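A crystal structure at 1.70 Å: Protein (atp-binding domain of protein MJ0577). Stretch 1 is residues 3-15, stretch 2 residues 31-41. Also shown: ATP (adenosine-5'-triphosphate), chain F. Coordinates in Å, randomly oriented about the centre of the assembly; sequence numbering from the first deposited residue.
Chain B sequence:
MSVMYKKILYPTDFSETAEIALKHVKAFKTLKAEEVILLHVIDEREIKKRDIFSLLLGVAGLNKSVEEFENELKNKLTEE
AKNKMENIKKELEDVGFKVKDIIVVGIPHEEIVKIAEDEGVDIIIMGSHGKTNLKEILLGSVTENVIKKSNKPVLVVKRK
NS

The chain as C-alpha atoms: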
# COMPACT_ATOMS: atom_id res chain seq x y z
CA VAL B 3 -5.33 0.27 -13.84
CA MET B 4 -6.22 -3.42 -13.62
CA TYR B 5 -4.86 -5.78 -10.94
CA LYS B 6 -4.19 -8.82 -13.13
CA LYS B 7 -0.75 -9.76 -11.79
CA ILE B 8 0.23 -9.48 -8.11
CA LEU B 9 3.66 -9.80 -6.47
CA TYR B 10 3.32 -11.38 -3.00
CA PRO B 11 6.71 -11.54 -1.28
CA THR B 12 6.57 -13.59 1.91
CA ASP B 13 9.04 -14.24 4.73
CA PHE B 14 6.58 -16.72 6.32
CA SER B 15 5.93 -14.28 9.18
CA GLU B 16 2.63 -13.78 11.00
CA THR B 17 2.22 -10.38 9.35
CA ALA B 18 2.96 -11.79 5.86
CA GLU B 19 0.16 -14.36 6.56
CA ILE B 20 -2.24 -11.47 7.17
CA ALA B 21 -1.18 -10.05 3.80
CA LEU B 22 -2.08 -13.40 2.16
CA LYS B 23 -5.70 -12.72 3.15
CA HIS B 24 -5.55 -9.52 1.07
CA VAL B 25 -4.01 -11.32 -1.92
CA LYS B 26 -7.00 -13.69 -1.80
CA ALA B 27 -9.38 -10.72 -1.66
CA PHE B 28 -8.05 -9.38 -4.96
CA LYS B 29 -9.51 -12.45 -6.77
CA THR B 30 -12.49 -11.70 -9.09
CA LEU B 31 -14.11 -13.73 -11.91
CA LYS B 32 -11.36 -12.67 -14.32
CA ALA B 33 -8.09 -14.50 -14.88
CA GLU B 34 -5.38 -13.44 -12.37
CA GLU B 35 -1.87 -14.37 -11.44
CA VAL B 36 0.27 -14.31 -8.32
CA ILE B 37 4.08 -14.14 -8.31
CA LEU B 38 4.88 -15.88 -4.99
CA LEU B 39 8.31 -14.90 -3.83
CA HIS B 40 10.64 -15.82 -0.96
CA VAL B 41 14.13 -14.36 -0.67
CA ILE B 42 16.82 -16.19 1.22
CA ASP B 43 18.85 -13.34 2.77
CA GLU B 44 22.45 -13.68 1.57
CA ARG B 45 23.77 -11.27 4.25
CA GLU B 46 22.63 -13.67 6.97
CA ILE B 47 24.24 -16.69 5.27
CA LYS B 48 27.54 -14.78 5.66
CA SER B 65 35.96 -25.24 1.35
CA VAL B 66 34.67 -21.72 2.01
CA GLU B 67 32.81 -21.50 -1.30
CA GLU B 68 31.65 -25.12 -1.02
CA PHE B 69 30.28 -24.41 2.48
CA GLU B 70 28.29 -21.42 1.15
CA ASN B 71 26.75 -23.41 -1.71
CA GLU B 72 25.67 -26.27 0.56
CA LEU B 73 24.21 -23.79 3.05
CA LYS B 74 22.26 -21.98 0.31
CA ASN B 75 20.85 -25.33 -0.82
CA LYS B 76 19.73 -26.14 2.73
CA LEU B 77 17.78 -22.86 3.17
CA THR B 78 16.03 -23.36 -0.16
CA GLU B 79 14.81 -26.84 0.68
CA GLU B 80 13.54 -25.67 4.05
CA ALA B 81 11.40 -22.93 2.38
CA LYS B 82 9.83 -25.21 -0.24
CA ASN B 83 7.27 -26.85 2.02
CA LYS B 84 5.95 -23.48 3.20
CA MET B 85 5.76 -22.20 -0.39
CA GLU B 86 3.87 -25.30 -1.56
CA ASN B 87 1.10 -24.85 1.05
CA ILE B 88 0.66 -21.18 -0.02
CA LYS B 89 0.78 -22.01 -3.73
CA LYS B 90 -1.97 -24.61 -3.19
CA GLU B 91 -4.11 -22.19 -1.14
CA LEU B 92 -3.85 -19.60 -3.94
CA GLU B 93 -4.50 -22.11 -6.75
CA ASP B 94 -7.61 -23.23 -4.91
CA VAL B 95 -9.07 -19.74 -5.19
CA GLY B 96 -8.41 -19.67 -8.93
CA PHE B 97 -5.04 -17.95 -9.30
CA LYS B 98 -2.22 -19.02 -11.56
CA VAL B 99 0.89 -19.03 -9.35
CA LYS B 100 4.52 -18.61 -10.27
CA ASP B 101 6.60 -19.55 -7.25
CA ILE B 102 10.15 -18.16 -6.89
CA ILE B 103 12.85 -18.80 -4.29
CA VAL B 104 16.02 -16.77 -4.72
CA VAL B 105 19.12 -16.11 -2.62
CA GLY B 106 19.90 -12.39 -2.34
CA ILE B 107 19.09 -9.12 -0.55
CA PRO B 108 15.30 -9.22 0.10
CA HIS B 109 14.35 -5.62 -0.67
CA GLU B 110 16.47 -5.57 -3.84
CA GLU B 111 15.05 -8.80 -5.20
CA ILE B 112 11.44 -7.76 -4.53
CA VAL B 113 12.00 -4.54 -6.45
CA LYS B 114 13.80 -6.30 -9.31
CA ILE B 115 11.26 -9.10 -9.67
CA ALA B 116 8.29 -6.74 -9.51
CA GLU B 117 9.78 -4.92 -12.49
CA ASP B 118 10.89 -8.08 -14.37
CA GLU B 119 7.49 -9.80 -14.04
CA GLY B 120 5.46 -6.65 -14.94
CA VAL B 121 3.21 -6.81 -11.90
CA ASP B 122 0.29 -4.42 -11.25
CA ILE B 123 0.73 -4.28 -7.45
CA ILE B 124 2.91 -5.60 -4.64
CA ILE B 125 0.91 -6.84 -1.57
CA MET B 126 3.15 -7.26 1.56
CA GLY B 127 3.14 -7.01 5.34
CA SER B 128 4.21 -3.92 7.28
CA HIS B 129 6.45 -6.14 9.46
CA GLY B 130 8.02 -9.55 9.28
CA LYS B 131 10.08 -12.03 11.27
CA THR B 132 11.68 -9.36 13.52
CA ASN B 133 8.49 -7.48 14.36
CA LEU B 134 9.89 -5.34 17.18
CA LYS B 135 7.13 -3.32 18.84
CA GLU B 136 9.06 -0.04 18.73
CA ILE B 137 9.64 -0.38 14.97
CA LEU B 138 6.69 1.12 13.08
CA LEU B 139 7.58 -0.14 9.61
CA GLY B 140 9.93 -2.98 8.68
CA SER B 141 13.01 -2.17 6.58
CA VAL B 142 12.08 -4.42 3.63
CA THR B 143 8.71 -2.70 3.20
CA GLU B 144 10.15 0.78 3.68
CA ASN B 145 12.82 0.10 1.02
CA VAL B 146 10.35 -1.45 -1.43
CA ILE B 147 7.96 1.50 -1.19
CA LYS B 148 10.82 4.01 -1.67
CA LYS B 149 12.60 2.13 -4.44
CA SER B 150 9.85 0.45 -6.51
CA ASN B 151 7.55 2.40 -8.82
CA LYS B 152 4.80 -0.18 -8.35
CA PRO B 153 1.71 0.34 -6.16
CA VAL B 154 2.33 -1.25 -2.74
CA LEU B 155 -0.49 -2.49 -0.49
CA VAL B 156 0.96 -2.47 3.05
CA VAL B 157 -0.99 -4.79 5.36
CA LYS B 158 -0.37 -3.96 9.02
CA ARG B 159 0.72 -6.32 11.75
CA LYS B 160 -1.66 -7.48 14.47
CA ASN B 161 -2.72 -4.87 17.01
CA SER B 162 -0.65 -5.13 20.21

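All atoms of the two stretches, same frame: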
# COMPACT_ATOMS: atom_id res chain seq x y z
N VAL B 3 -5.76 1.20 -14.95
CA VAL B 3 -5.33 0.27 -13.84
C VAL B 3 -6.18 -0.98 -13.82
O VAL B 3 -7.41 -0.95 -13.71
CB VAL B 3 -5.41 0.97 -12.47
CG1 VAL B 3 -5.04 0.02 -11.34
CG2 VAL B 3 -4.55 2.23 -12.42
N MET B 4 -5.53 -2.15 -13.76
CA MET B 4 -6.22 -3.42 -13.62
C MET B 4 -5.29 -4.30 -12.77
O MET B 4 -4.09 -4.22 -13.03
CB MET B 4 -6.44 -4.09 -14.99
CG MET B 4 -7.24 -5.38 -14.83
SD MET B 4 -7.97 -5.97 -16.37
CE MET B 4 -6.49 -6.33 -17.30
N TYR B 5 -5.77 -5.00 -11.76
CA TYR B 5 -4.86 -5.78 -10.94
C TYR B 5 -4.88 -7.22 -11.44
O TYR B 5 -5.65 -8.04 -10.96
CB TYR B 5 -5.29 -5.70 -9.47
CG TYR B 5 -5.35 -4.28 -8.94
CD1 TYR B 5 -4.25 -3.44 -8.88
CD2 TYR B 5 -6.60 -3.80 -8.54
CE1 TYR B 5 -4.38 -2.14 -8.42
CE2 TYR B 5 -6.73 -2.51 -8.07
CZ TYR B 5 -5.62 -1.70 -8.01
OH TYR B 5 -5.74 -0.41 -7.55
N LYS B 6 -4.23 -7.47 -12.57
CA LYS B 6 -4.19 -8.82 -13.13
C LYS B 6 -3.05 -9.64 -12.56
O LYS B 6 -3.26 -10.83 -12.38
CB LYS B 6 -4.00 -8.68 -14.67
CG LYS B 6 -4.04 -10.04 -15.36
CD LYS B 6 -4.29 -9.95 -16.86
CE LYS B 6 -4.58 -11.33 -17.42
NZ LYS B 6 -5.42 -11.27 -18.65
N LYS B 7 -1.90 -9.02 -12.28
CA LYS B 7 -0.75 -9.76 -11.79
C LYS B 7 -0.23 -9.14 -10.50
O LYS B 7 0.01 -7.92 -10.41
CB LYS B 7 0.35 -9.76 -12.88
CG LYS B 7 1.51 -10.68 -12.53
CD LYS B 7 2.63 -10.51 -13.57
CE LYS B 7 2.12 -10.99 -14.94
NZ LYS B 7 3.33 -11.34 -15.77
N ILE B 8 -0.20 -9.94 -9.44
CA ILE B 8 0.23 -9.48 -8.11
C ILE B 8 1.58 -10.07 -7.70
O ILE B 8 1.81 -11.30 -7.88
CB ILE B 8 -0.83 -10.00 -7.09
CG1 ILE B 8 -2.17 -9.38 -7.37
CG2 ILE B 8 -0.40 -9.72 -5.64
CD1 ILE B 8 -3.36 -10.17 -6.78
N LEU B 9 2.42 -9.26 -7.07
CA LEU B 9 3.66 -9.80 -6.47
C LEU B 9 3.37 -9.97 -4.98
O LEU B 9 2.97 -8.98 -4.35
CB LEU B 9 4.91 -8.93 -6.60
CG LEU B 9 6.19 -9.36 -5.88
CD1 LEU B 9 6.66 -10.75 -6.39
CD2 LEU B 9 7.35 -8.38 -6.05
N TYR B 10 3.57 -11.17 -4.41
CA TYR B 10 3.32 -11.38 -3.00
C TYR B 10 4.61 -11.97 -2.42
O TYR B 10 4.92 -13.16 -2.60
CB TYR B 10 2.15 -12.37 -2.76
CG TYR B 10 2.05 -12.88 -1.35
CD1 TYR B 10 2.07 -11.97 -0.28
CD2 TYR B 10 1.95 -14.23 -1.06
CE1 TYR B 10 1.97 -12.42 1.03
CE2 TYR B 10 1.86 -14.68 0.26
CZ TYR B 10 1.87 -13.78 1.28
OH TYR B 10 1.79 -14.19 2.61
N PRO B 11 5.45 -11.12 -1.88
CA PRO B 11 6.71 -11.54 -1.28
C PRO B 11 6.43 -11.93 0.18
O PRO B 11 5.82 -11.16 0.92
CB PRO B 11 7.57 -10.29 -1.33
CG PRO B 11 6.62 -9.11 -1.31
CD PRO B 11 5.29 -9.64 -1.78
N THR B 12 6.83 -13.15 0.54
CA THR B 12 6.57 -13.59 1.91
C THR B 12 7.83 -14.06 2.61
O THR B 12 8.69 -14.68 1.96
CB THR B 12 5.53 -14.75 1.91
OG1 THR B 12 5.40 -15.15 3.27
CG2 THR B 12 5.99 -15.95 1.11
N ASP B 13 7.98 -13.75 3.89
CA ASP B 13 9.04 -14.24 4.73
C ASP B 13 8.48 -15.26 5.73
O ASP B 13 9.16 -15.63 6.68
CB ASP B 13 9.68 -13.05 5.51
CG ASP B 13 8.64 -12.28 6.30
OD1 ASP B 13 7.44 -12.65 6.24
OD2 ASP B 13 8.98 -11.26 6.96
N PHE B 14 7.27 -15.73 5.47
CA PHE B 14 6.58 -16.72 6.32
C PHE B 14 6.29 -16.19 7.71
O PHE B 14 6.00 -16.99 8.64
CB PHE B 14 7.27 -18.10 6.38
CG PHE B 14 7.78 -18.51 5.01
CD1 PHE B 14 6.90 -18.66 3.96
CD2 PHE B 14 9.13 -18.67 4.78
CE1 PHE B 14 7.32 -19.00 2.68
CE2 PHE B 14 9.59 -19.01 3.50
CZ PHE B 14 8.66 -19.17 2.48
N SER B 15 6.21 -14.86 7.86
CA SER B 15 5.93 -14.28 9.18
C SER B 15 4.44 -14.16 9.44
O SER B 15 3.62 -14.33 8.54
CB SER B 15 6.52 -12.87 9.29
OG SER B 15 5.88 -12.02 8.32
N LEU B 31 -13.75 -12.70 -10.95
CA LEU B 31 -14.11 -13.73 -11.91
C LEU B 31 -13.11 -13.78 -13.07
O LEU B 31 -13.14 -14.72 -13.88
CB LEU B 31 -15.50 -13.48 -12.53
CG LEU B 31 -16.65 -13.41 -11.52
CD1 LEU B 31 -17.94 -12.88 -12.13
CD2 LEU B 31 -16.85 -14.79 -10.91
N LYS B 32 -12.28 -12.75 -13.20
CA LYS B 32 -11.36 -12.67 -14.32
C LYS B 32 -10.16 -13.55 -14.06
O LYS B 32 -10.09 -14.14 -12.98
CB LYS B 32 -10.91 -11.22 -14.58
CG LYS B 32 -12.05 -10.36 -15.12
CD LYS B 32 -11.52 -9.14 -15.86
CE LYS B 32 -12.63 -8.44 -16.62
NZ LYS B 32 -12.11 -7.30 -17.42
N ALA B 33 -9.29 -13.68 -15.05
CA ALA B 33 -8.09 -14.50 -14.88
C ALA B 33 -7.01 -13.70 -14.16
O ALA B 33 -6.74 -12.56 -14.55
CB ALA B 33 -7.65 -14.97 -16.26
N GLU B 34 -6.40 -14.20 -13.08
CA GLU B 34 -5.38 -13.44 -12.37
C GLU B 34 -4.21 -14.31 -11.91
O GLU B 34 -4.26 -15.55 -11.91
CB GLU B 34 -5.83 -12.64 -11.16
CG GLU B 34 -6.65 -11.41 -11.28
CD GLU B 34 -8.14 -11.52 -11.04
OE1 GLU B 34 -8.58 -12.49 -10.38
OE2 GLU B 34 -8.82 -10.58 -11.52
N GLU B 35 -3.09 -13.60 -11.69
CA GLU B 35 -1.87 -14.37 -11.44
C GLU B 35 -1.13 -13.85 -10.22
O GLU B 35 -1.17 -12.64 -10.02
CB GLU B 35 -0.99 -14.17 -12.68
CG GLU B 35 0.30 -14.96 -12.64
CD GLU B 35 0.81 -15.19 -14.07
OE1 GLU B 35 0.54 -14.37 -14.95
OE2 GLU B 35 1.47 -16.23 -14.26
N VAL B 36 -0.56 -14.75 -9.45
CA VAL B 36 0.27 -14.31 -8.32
C VAL B 36 1.71 -14.74 -8.55
O VAL B 36 1.99 -15.93 -8.82
CB VAL B 36 -0.22 -14.84 -6.95
CG1 VAL B 36 0.75 -14.42 -5.84
CG2 VAL B 36 -1.60 -14.29 -6.69
N ILE B 37 2.68 -13.84 -8.39
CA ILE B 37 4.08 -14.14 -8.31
C ILE B 37 4.41 -14.37 -6.82
O ILE B 37 4.30 -13.40 -6.08
CB ILE B 37 5.01 -13.05 -8.87
CG1 ILE B 37 4.58 -12.60 -10.25
CG2 ILE B 37 6.46 -13.55 -8.88
CD1 ILE B 37 4.28 -13.70 -11.28
N LEU B 38 4.65 -15.64 -6.43
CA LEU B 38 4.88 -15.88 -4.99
C LEU B 38 6.35 -15.97 -4.74
O LEU B 38 7.06 -16.81 -5.35
CB LEU B 38 4.14 -17.22 -4.68
CG LEU B 38 4.53 -17.80 -3.31
CD1 LEU B 38 3.89 -16.94 -2.19
CD2 LEU B 38 3.95 -19.22 -3.15
N LEU B 39 6.86 -15.03 -3.96
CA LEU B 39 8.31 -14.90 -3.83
C LEU B 39 8.87 -15.00 -2.43
O LEU B 39 8.35 -14.31 -1.57
CB LEU B 39 8.65 -13.49 -4.43
CG LEU B 39 10.10 -13.07 -4.22
CD1 LEU B 39 11.09 -13.98 -4.96
CD2 LEU B 39 10.28 -11.63 -4.76
N HIS B 40 9.89 -15.83 -2.20
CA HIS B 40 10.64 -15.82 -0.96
C HIS B 40 12.12 -15.59 -1.25
O HIS B 40 12.64 -16.20 -2.22
CB HIS B 40 10.45 -17.14 -0.14
CG HIS B 40 11.27 -17.08 1.11
ND1 HIS B 40 12.37 -17.81 1.43
CD2 HIS B 40 11.11 -16.31 2.19
CE1 HIS B 40 12.83 -17.48 2.64
NE2 HIS B 40 12.06 -16.53 3.14
N VAL B 41 12.70 -14.66 -0.50
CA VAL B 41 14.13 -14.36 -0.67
C VAL B 41 14.87 -14.93 0.52
O VAL B 41 14.74 -14.52 1.68
CB VAL B 41 14.46 -12.85 -0.74
CG1 VAL B 41 15.95 -12.57 -0.96
CG2 VAL B 41 13.67 -12.27 -1.90
PG ATP F . 13.42 -5.96 9.71
O1G ATP F . 13.69 -4.60 9.18
O2G ATP F . 13.73 -6.92 8.70
O3G ATP F . 14.13 -6.25 10.96
PB ATP F . 10.64 -6.92 9.97
O1B ATP F . 9.74 -6.75 11.12
O2B ATP F . 11.10 -8.31 9.87
O3B ATP F . 11.83 -5.89 10.06
PA ATP F . 10.11 -6.68 7.04
O1A ATP F . 10.30 -5.36 6.50
O2A ATP F . 11.12 -7.65 6.81
O3A ATP F . 9.84 -6.50 8.65
O5' ATP F . 8.77 -7.42 6.66
C5' ATP F . 7.81 -6.69 5.86
C4' ATP F . 7.29 -7.59 4.75
O4' ATP F . 8.40 -7.76 3.78
C3' ATP F . 6.93 -9.02 5.12
O3' ATP F . 5.62 -9.13 5.70
C2' ATP F . 7.05 -9.70 3.74
O2' ATP F . 5.87 -9.40 2.96
C1' ATP F . 8.30 -8.99 3.17
N9 ATP F . 9.54 -9.75 3.36
C8 ATP F . 10.47 -9.63 4.33
N7 ATP F . 11.52 -10.41 4.16
C5 ATP F . 11.24 -11.11 3.09
C6 ATP F . 11.96 -12.09 2.44
N6 ATP F . 13.14 -12.50 2.92
N1 ATP F . 11.42 -12.62 1.34
C2 ATP F . 10.22 -12.18 0.85
N3 ATP F . 9.45 -11.23 1.40
C4 ATP F . 10.04 -10.78 2.53
O HOH W 1 -7.73 -11.90 -16.73
O HOH W 2 2.94 -14.13 -16.69

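At the P11 and V41 end of the paired strands, ATP bonds to both backbones: its adenine reads the backbone of V41, which donates from N to ATP N1 (3.0 Å) and accepts at O from ATP N6 (2.9 Å), while ATP O2' donates to P11 O (2.7 Å) on the neighboring strand. The nucleotide thus touches main-chain groups of both stretches, as befits an ATP-binding domain. Before this point the strands 7-11 and 35-41 run side by side with an angle of 20° between their directions, and six backbone hydrogen bonds tie them together. Stretch 1 uses alternate residues for both its donor and its acceptor: E35 N donates to K6 O (2.9 Å), I8 N to E35 O (2.9 Å), I37 N to I8 O (2.7 Å), Y10 N to I37 O (2.9 Å), L39 N to Y10 O (3.0 Å) and T12 N to L39 O (2.8 Å). P11, whose nitrogen carries no hydrogen, falls at a position that needs no donor in this ladder; its CA instead lies 3.2 Å from L39 O in a CA-H...O contact.

The pairing places K7, L9 and P11 beside E35, I37 and L39 on one face of the sheet, and I8 and Y10 beside V36 and L38 on the other. On the first face, L9 CD1 packs 3.8 Å from I37 CG2 and 3.9 Å from L39 CB, reaching both residues with one methyl. On the second, the Y10 ring meets L38 obliquely, CD2 to CD1 at 3.5 Å, and Y10 CB lies 4.0 Å from V36 CG1.

Toward the solvent-exposed end, charge replaces hydrophobic packing. K7 NZ and E35 OE1 stand 4.2 Å apart, beyond a salt bridge, but water 2 joins them, accepting from K7 NZ (3.0 Å) and donating to E35 OE1 (3.0 Å). Water 1 similarly links K6 NZ (3.1 Å) to A33 O (2.5 Å).

Past the strand of stretch 1, side chains bond to the backbone a few residues on. F14 N donates to T12 OG1 (2.9 Å), and D13 OD1 accepts from both S15 N (3.0 Å) and S15 OG (2.7 Å), bridging D13 to S15, which sits at the N-cap of a helix. F14 has a positive phi of 64°, and its ring end comes over one face of the H40 imidazole; the ring centroids are 4.4 Å apart and the planes meet at 35°, an oblique pairing. T12 O lies near the edge of the same imidazole.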